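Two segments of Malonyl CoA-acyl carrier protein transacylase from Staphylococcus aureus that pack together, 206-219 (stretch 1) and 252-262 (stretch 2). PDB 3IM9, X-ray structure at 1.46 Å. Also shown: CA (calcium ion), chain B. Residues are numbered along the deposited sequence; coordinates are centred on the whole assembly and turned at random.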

# COMPACT_ATOMS: atom_id res chain seq x y z
N PHE A 206 7.96 -6.07 -8.77
CA PHE A 206 7.69 -5.85 -7.33
C PHE A 206 6.80 -6.94 -6.74
O PHE A 206 5.93 -7.53 -7.43
CB PHE A 206 7.09 -4.45 -7.08
CG PHE A 206 7.92 -3.32 -7.68
CD1 PHE A 206 9.33 -3.40 -7.72
CD2 PHE A 206 7.26 -2.21 -8.20
CE1 PHE A 206 10.11 -2.34 -8.32
CE2 PHE A 206 8.03 -1.14 -8.73
CZ PHE A 206 9.43 -1.25 -8.81
N HIS A 207 7.02 -7.21 -5.47
CA HIS A 207 6.25 -8.24 -4.72
C HIS A 207 6.33 -9.62 -5.38
O HIS A 207 5.44 -10.45 -5.22
CB HIS A 207 4.76 -7.81 -4.49
CG HIS A 207 4.70 -6.65 -3.58
ND1 HIS A 207 5.06 -6.76 -2.24
CD2 HIS A 207 4.44 -5.35 -3.83
CE1 HIS A 207 4.90 -5.55 -1.69
NE2 HIS A 207 4.56 -4.69 -2.63
N SER A 208 7.43 -9.87 -6.06
CA SER A 208 7.77 -11.24 -6.54
C SER A 208 9.07 -11.65 -5.82
O SER A 208 9.85 -10.82 -5.25
CB SER A 208 7.97 -11.23 -8.06
OG SER A 208 9.32 -10.79 -8.38
N SER A 209 9.33 -12.95 -5.85
CA SER A 209 10.56 -13.52 -5.23
C SER A 209 11.87 -12.92 -5.82
O SER A 209 12.92 -12.90 -5.13
CB SER A 209 10.51 -15.06 -5.39
OG SER A 209 10.51 -15.38 -6.78
N LEU A 210 11.79 -12.31 -7.03
CA LEU A 210 12.96 -11.63 -7.57
C LEU A 210 13.43 -10.45 -6.70
O LEU A 210 14.61 -10.13 -6.73
CB LEU A 210 12.70 -11.13 -8.99
CG LEU A 210 12.37 -12.26 -10.05
CD1 LEU A 210 11.97 -11.64 -11.34
CD2 LEU A 210 13.67 -13.09 -10.18
N MET A 211 12.51 -9.86 -5.88
CA MET A 211 12.90 -8.69 -5.09
C MET A 211 13.78 -9.08 -3.88
O MET A 211 14.21 -8.20 -3.14
CB MET A 211 11.66 -7.95 -4.63
CG MET A 211 10.81 -7.37 -5.84
SD MET A 211 11.81 -6.37 -6.98
CE MET A 211 12.29 -4.93 -5.87
N LYS A 212 14.06 -10.39 -3.72
CA LYS A 212 15.06 -10.73 -2.67
C LYS A 212 16.38 -10.04 -2.90
O LYS A 212 17.16 -9.84 -1.93
CB LYS A 212 15.24 -12.24 -2.65
CG LYS A 212 14.06 -12.85 -1.98
CD LYS A 212 14.11 -14.40 -2.13
CE LYS A 212 12.81 -15.12 -1.61
NZ LYS A 212 12.83 -16.65 -1.78
N VAL A 213 16.67 -9.56 -4.11
CA VAL A 213 17.94 -8.87 -4.41
C VAL A 213 18.15 -7.62 -3.57
O VAL A 213 19.32 -7.17 -3.45
CB VAL A 213 18.16 -8.53 -5.93
CG1 VAL A 213 18.26 -9.81 -6.73
CG2 VAL A 213 17.10 -7.55 -6.43
N ILE A 214 17.07 -7.02 -3.03
CA ILE A 214 17.23 -5.78 -2.24
C ILE A 214 17.01 -6.00 -0.74
O ILE A 214 17.08 -5.04 0.03
CB ILE A 214 16.28 -4.64 -2.73
CG1 ILE A 214 14.81 -5.00 -2.56
CG2 ILE A 214 16.68 -4.21 -4.18
CD1 ILE A 214 13.86 -3.72 -2.67
N GLU A 215 16.79 -7.24 -0.35
CA GLU A 215 16.53 -7.58 1.08
C GLU A 215 17.67 -7.09 1.96
O GLU A 215 17.44 -6.42 3.00
CB GLU A 215 16.37 -9.13 1.25
CG GLU A 215 16.34 -9.57 2.68
CD GLU A 215 16.00 -11.05 2.81
OE1 GLU A 215 15.58 -11.44 3.90
OE2 GLU A 215 16.15 -11.80 1.81
N GLU A 216 18.90 -7.40 1.60
CA GLU A 216 19.98 -7.03 2.52
C GLU A 216 20.15 -5.53 2.67
O GLU A 216 20.35 -5.07 3.82
CB GLU A 216 21.34 -7.63 2.08
CG GLU A 216 21.51 -9.11 2.28
CD GLU A 216 22.61 -9.61 1.32
OE1 GLU A 216 23.81 -9.21 1.51
OE2 GLU A 216 22.24 -10.33 0.34
N ASP A 217 20.11 -4.80 1.58
CA ASP A 217 20.30 -3.36 1.63
C ASP A 217 19.16 -2.70 2.45
O ASP A 217 19.37 -1.79 3.28
CB ASP A 217 20.30 -2.74 0.22
CG ASP A 217 21.60 -3.06 -0.55
OD1 ASP A 217 22.59 -3.45 0.10
OD2 ASP A 217 21.65 -2.93 -1.80
N PHE A 218 17.95 -3.21 2.25
CA PHE A 218 16.82 -2.64 2.97
C PHE A 218 16.89 -2.96 4.47
O PHE A 218 16.67 -2.06 5.31
CB PHE A 218 15.48 -3.08 2.37
CG PHE A 218 14.30 -2.31 2.93
CD1 PHE A 218 13.35 -2.96 3.66
CD2 PHE A 218 14.20 -0.92 2.73
CE1 PHE A 218 12.18 -2.27 4.19
CE2 PHE A 218 13.11 -0.20 3.26
CZ PHE A 218 12.11 -0.87 3.97
N SER A 219 17.18 -4.22 4.82
CA SER A 219 17.35 -4.61 6.24
C SER A 219 18.43 -3.80 6.88
O SER A 219 18.18 -3.35 8.03
CB SER A 219 17.70 -6.08 6.43
OG SER A 219 16.72 -6.89 5.90
N ASN A 252 8.61 -8.55 9.07
CA ASN A 252 7.58 -8.66 8.02
C ASN A 252 7.64 -7.51 7.02
O ASN A 252 7.15 -7.72 5.89
CB ASN A 252 6.21 -8.72 8.69
CG ASN A 252 5.92 -10.13 9.21
OD1 ASN A 252 6.55 -11.11 8.77
ND2 ASN A 252 4.97 -10.24 10.08
N MET A 253 8.27 -6.40 7.37
CA MET A 253 8.44 -5.38 6.35
C MET A 253 9.52 -5.78 5.38
O MET A 253 9.46 -5.32 4.18
CB MET A 253 8.87 -4.03 7.02
CG MET A 253 7.71 -3.42 7.97
SD MET A 253 6.03 -3.69 7.48
CE MET A 253 5.93 -2.73 5.89
N VAL A 254 10.58 -6.48 5.85
CA VAL A 254 11.54 -6.93 4.89
C VAL A 254 10.89 -8.06 3.99
O VAL A 254 11.02 -8.01 2.73
CB VAL A 254 12.80 -7.53 5.62
CG1 VAL A 254 13.79 -7.94 4.55
CG2 VAL A 254 13.36 -6.40 6.49
N LYS A 255 10.15 -8.98 4.61
CA LYS A 255 9.50 -10.08 3.79
C LYS A 255 8.49 -9.51 2.80
O LYS A 255 8.30 -10.05 1.73
CB LYS A 255 8.76 -11.07 4.68
CG LYS A 255 9.74 -11.75 5.63
CD LYS A 255 8.99 -12.79 6.47
CE LYS A 255 10.08 -13.56 7.31
NZ LYS A 255 9.44 -14.61 8.20
N GLN A 256 7.89 -8.37 3.18
CA GLN A 256 6.84 -7.75 2.36
C GLN A 256 7.40 -7.45 0.94
O GLN A 256 6.65 -7.56 -0.06
CB GLN A 256 6.40 -6.44 3.00
CG GLN A 256 5.09 -5.87 2.37
CD GLN A 256 5.07 -4.34 2.41
OE1 GLN A 256 6.07 -3.68 2.14
NE2 GLN A 256 3.94 -3.79 2.75
N LEU A 257 8.67 -7.15 0.85
CA LEU A 257 9.30 -6.77 -0.44
C LEU A 257 9.12 -7.86 -1.47
O LEU A 257 9.00 -7.49 -2.67
CB LEU A 257 10.79 -6.45 -0.28
CG LEU A 257 11.09 -5.26 0.69
CD1 LEU A 257 12.58 -5.22 0.93
CD2 LEU A 257 10.62 -3.92 0.04
N TYR A 258 9.25 -9.10 -1.04
CA TYR A 258 9.34 -10.17 -2.02
C TYR A 258 8.21 -11.14 -1.91
O TYR A 258 8.27 -12.30 -2.43
CB TYR A 258 10.71 -10.88 -1.96
CG TYR A 258 11.10 -11.39 -0.58
CD1 TYR A 258 11.94 -10.59 0.23
CD2 TYR A 258 10.64 -12.60 -0.13
CE1 TYR A 258 12.31 -11.06 1.47
CE2 TYR A 258 10.99 -13.06 1.13
CZ TYR A 258 11.81 -12.27 1.89
OH TYR A 258 12.13 -12.86 3.16
N SER A 259 7.17 -10.76 -1.19
CA SER A 259 5.99 -11.60 -0.95
C SER A 259 4.75 -10.93 -1.50
O SER A 259 4.68 -9.69 -1.55
CB SER A 259 5.81 -11.78 0.57
OG SER A 259 7.02 -12.37 1.11
N PRO A 260 3.73 -11.70 -1.86
CA PRO A 260 2.48 -11.12 -2.38
C PRO A 260 1.77 -10.29 -1.28
O PRO A 260 1.87 -10.62 -0.08
CB PRO A 260 1.61 -12.33 -2.77
CG PRO A 260 2.47 -13.52 -2.48
CD PRO A 260 3.76 -13.17 -1.89
N VAL A 261 1.08 -9.23 -1.71
CA VAL A 261 0.22 -8.42 -0.82
C VAL A 261 -1.08 -9.11 -0.66
O VAL A 261 -1.85 -9.23 -1.62
CB VAL A 261 0.06 -7.00 -1.42
CG1 VAL A 261 -0.92 -6.18 -0.56
CG2 VAL A 261 1.43 -6.26 -1.45
N GLN A 262 -1.32 -9.61 0.55
CA GLN A 262 -2.55 -10.36 0.83
C GLN A 262 -3.71 -9.47 1.16
O GLN A 262 -4.22 -9.48 2.29
CB GLN A 262 -2.27 -11.40 1.95
CG GLN A 262 -1.11 -12.34 1.59
CD GLN A 262 -1.52 -13.39 0.57
OE1 GLN A 262 -2.66 -13.50 0.13
NE2 GLN A 262 -0.51 -14.14 0.10
CA CA B . 8.53 -3.21 2.85
O HOH W 1 8.75 -5.18 -4.01

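The backbones come closest at His207 and Tyr258, with His207 CA 4.5 Å from Tyr258 CA. Farther along, the helix beginning at Glu215 faces the helix that ends near Gln256. Their axes stay 10.0 Å apart at closest approach and run 146° from parallel, so the chain directions are roughly opposed. Together the stretches bury 731 Å² of surface.

His207 carries all three direct hydrogen bonds across the interface. Its ring nitrogen ND1 acts as donor and lies between two backbone acceptors. His207 ND1 to Ser259 O is 3.0 Å. His207 ND1 to Gln256 O is shorter, at 2.8 Å, but its angle of 123° makes it weak. Both oxygens sit at the ring edge, near its plane, as a ring N-H requires. They belong to the first and last residues of the type I turn 256-259, so the imidazole bridges the ends of that turn. Gln256 O also accepts a weak bond from Ser259 N within the turn, at 3.4 Å. The other ring nitrogen, NE2, is satisfied elsewhere in the structure. One face of the His207 ring is covered by Val261, whose CG2 lies 3.6 Å from the ring centroid and almost on the ring normal, a CH-pi contact.

The backbone of His207 is also served. His207 N gives a weak bond to Leu257 O at 3.4 Å. Water 1 offers a better path: it accepts from His207 N at 3.0 Å and donates to Leu257 O at 2.7 Å. Leu257 O also receives a CA-H...O contact from His207 CA at 3.5 Å. In the reverse sense, Tyr258 CA approaches Ser208 O at 3.3 Å. Ser208 O already accepts from Met211 N at 2.9 Å, inside its own stretch.

Tyr258 packs its ring against the aliphatic part of Lys212, with Lys212 CG 3.9 Å from the ring centroid and over one face. Tyr258 OH is 3.8 Å from Glu215 OE1, too far for a hydrogen bond.

Farther along, the contact is mainly apolar. Leu257 CD1 meets Phe218 CD1 at 3.6 Å and Ile214 CD1 at 4.1 Å. Val254 CG1 lies 3.6 Å from Glu215 CG and 3.4 Å from Ser219 OG. Ser219 OG is satisfied within its own helix, donating to Glu215 O at 3.0 Å. In stretch 2, Ser259 OG donates to Lys255 O at 2.7 Å.

The calcium ion is bound by Met253 O at 2.7 Å and Gln256 OE1 at 2.6 Å, with one further ligand elsewhere in the structure.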